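Local coordinates for albumin-1 (Psophocarpus tetragonolobus, PDB 1WBA), which serves as a 2S seed storage protein, a nutrient reserve of the seed, and belongs to the legume Kunitz-type inhibitor family, at residues A[119-124]-A[131-136]. Sequence-based numbering, arbitrary orientation.
Sequences TIQKGS and KLLFCP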
loop_
_atom_site.group_PDB
_atom_site.type_symbol
_atom_site.label_atom_id
_atom_site.label_comp_id
_atom_site.label_asym_id
_atom_site.label_seq_id
_atom_site.Cartn_x
_atom_site.Cartn_y
_atom_site.Cartn_z
ATOM N N THR A 119 -2.785 -2.496 7.335
ATOM C CA THR A 119 -2.327 -1.985 8.646
ATOM C C THR A 119 -0.842 -1.640 8.517
ATOM O O THR A 119 -0.176 -2.048 7.553
ATOM C CB THR A 119 -2.524 -2.981 9.837
ATOM O OG1 THR A 119 -1.708 -4.135 9.656
ATOM C CG2 THR A 119 -3.958 -3.408 9.966
ATOM N N ILE A 120 -0.322 -0.901 9.485
ATOM C CA ILE A 120 1.078 -0.494 9.473
ATOM C C ILE A 120 1.736 -0.929 10.773
ATOM O O ILE A 120 1.111 -0.841 11.838
ATOM C CB ILE A 120 1.201 1.059 9.411
ATOM C CG1 ILE A 120 0.610 1.604 8.107
ATOM C CG2 ILE A 120 2.648 1.475 9.578
ATOM C CD1 ILE A 120 0.371 3.111 8.093
ATOM N N GLN A 121 2.973 -1.414 10.685
ATOM C CA GLN A 121 3.753 -1.817 11.854
ATOM C C GLN A 121 5.173 -1.338 11.622
ATOM O O GLN A 121 5.540 -1.073 10.481
ATOM C CB GLN A 121 3.805 -3.327 11.996
ATOM C CG GLN A 121 2.601 -3.944 12.606
ATOM C CD GLN A 121 2.845 -5.375 12.989
ATOM O OE1 GLN A 121 3.922 -5.926 12.760
ATOM N NE2 GLN A 121 1.840 -6.006 13.540
ATOM N N LYS A 122 5.964 -1.197 12.686
ATOM C CA LYS A 122 7.360 -0.787 12.551
ATOM C C LYS A 122 8.014 -1.774 11.602
ATOM O O LYS A 122 7.808 -2.980 11.734
ATOM C CB LYS A 122 8.082 -0.860 13.889
ATOM C CG LYS A 122 7.721 0.252 14.811
ATOM C CD LYS A 122 8.461 0.138 16.128
ATOM C CE LYS A 122 7.888 1.134 17.134
ATOM N NZ LYS A 122 6.476 0.798 17.541
ATOM N N GLY A 123 8.809 -1.264 10.669
ATOM C CA GLY A 123 9.444 -2.113 9.678
ATOM C C GLY A 123 10.867 -2.536 9.973
ATOM O O GLY A 123 11.313 -3.563 9.453
ATOM N N SER A 124 11.601 -1.743 10.750
ATOM C CA SER A 124 12.980 -2.080 11.096
ATOM C C SER A 124 13.410 -1.349 12.352
ATOM O O SER A 124 12.632 -0.617 12.971
ATOM C CB SER A 124 13.950 -1.750 9.945
ATOM O OG SER A 124 14.190 -0.357 9.812
ATOM N N LYS A 131 6.318 -1.109 7.710
ATOM C CA LYS A 131 5.972 -2.124 6.721
ATOM C C LYS A 131 4.459 -2.125 6.680
ATOM O O LYS A 131 3.805 -1.688 7.633
ATOM C CB LYS A 131 6.506 -3.506 7.100
ATOM C CG LYS A 131 5.915 -4.085 8.341
ATOM C CD LYS A 131 6.442 -5.466 8.554
ATOM C CE LYS A 131 6.032 -5.971 9.903
ATOM N NZ LYS A 131 6.384 -7.403 10.061
ATOM N N LEU A 132 3.910 -2.580 5.558
ATOM C CA LEU A 132 2.457 -2.636 5.349
ATOM C C LEU A 132 1.990 -4.087 5.393
ATOM O O LEU A 132 2.685 -4.977 4.918
ATOM C CB LEU A 132 2.101 -2.005 3.995
ATOM C CG LEU A 132 2.498 -0.540 3.776
ATOM C CD1 LEU A 132 2.115 -0.099 2.363
ATOM C CD2 LEU A 132 1.833 0.352 4.798
ATOM N N LEU A 133 0.838 -4.327 6.003
ATOM C CA LEU A 133 0.309 -5.673 6.076
ATOM C C LEU A 133 -1.109 -5.623 5.536
ATOM O O LEU A 133 -1.699 -4.550 5.416
ATOM C CB LEU A 133 0.294 -6.183 7.527
ATOM C CG LEU A 133 1.652 -6.282 8.260
ATOM C CD1 LEU A 133 1.811 -5.152 9.221
ATOM C CD2 LEU A 133 1.786 -7.581 8.962
ATOM N N PHE A 134 -1.617 -6.769 5.123
ATOM C CA PHE A 134 -2.989 -6.845 4.662
ATOM C C PHE A 134 -3.661 -7.850 5.575
ATOM O O PHE A 134 -3.188 -8.974 5.757
ATOM C CB PHE A 134 -3.110 -7.282 3.199
ATOM C CG PHE A 134 -4.528 -7.420 2.753
ATOM C CD1 PHE A 134 -5.313 -6.295 2.556
ATOM C CD2 PHE A 134 -5.095 -8.677 2.568
ATOM C CE1 PHE A 134 -6.657 -6.417 2.187
ATOM C CE2 PHE A 134 -6.440 -8.803 2.200
ATOM C CZ PHE A 134 -7.217 -7.674 2.013
ATOM N N CYS A 135 -4.775 -7.432 6.148
ATOM C CA CYS A 135 -5.504 -8.268 7.082
ATOM C C CYS A 135 -6.871 -8.568 6.525
ATOM O O CYS A 135 -7.777 -7.751 6.605
ATOM C CB CYS A 135 -5.633 -7.547 8.431
ATOM S SG CYS A 135 -4.028 -7.139 9.217
ATOM N N PRO A 136 -7.027 -9.743 5.903
ATOM C CA PRO A 136 -8.324 -10.112 5.339
ATOM C C PRO A 136 -9.303 -10.333 6.467
ATOM O O PRO A 136 -8.897 -10.603 7.606
ATOM C CB PRO A 136 -8.028 -11.404 4.589
ATOM C CG PRO A 136 -6.827 -11.955 5.270
ATOM C CD PRO A 136 -6.001 -10.748 5.580
#
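Lys131 sets its CG between its own backbone N and carbonyl carbon (chi1 65°) and then runs fully extended, which lays the chain alongside Gln121, with CG 3.7 Å from Gln121 O and CE 4.0 Å from Gln121 CB. With Leu133 CG anti to its carbonyl carbon (chi1 -61°) and chi2 at an unusual 104°, CD1 lies 3.7 Å from Gln121 CG, the two side chains meeting at about a right angle. On this same face Thr119 fits OG1 against Leu133 CB at 3.6 Å and reaches the Cys135 sulphur, disulfide-bonded to Cys141, with its methyl CG2. An alanine in place of Lys131 would probably open a gap beside Gln121 and leave its side chain held on this face mainly by Leu133. The opposite face is apolar: Ile120 CG1 and Leu132 CD2 touch at 3.7 Å, side by side, and both side chains also pack on Phe169. Between the faces, reciprocal backbone hydrogen bonds join Thr119 to Leu133 and Gln121 to Lys131, with Lys131 N 2.9 Å from Gln121 O. These two hydrogen-bonded pairs, flanking the non-hydrogen-bonded pair Ile120-Leu132, are the regular pairing of an antiparallel beta hairpin, strands 116-122 and 130-136, within the beta-trefoil fold of the leguminous Kunitz-type (STI) inhibitor family.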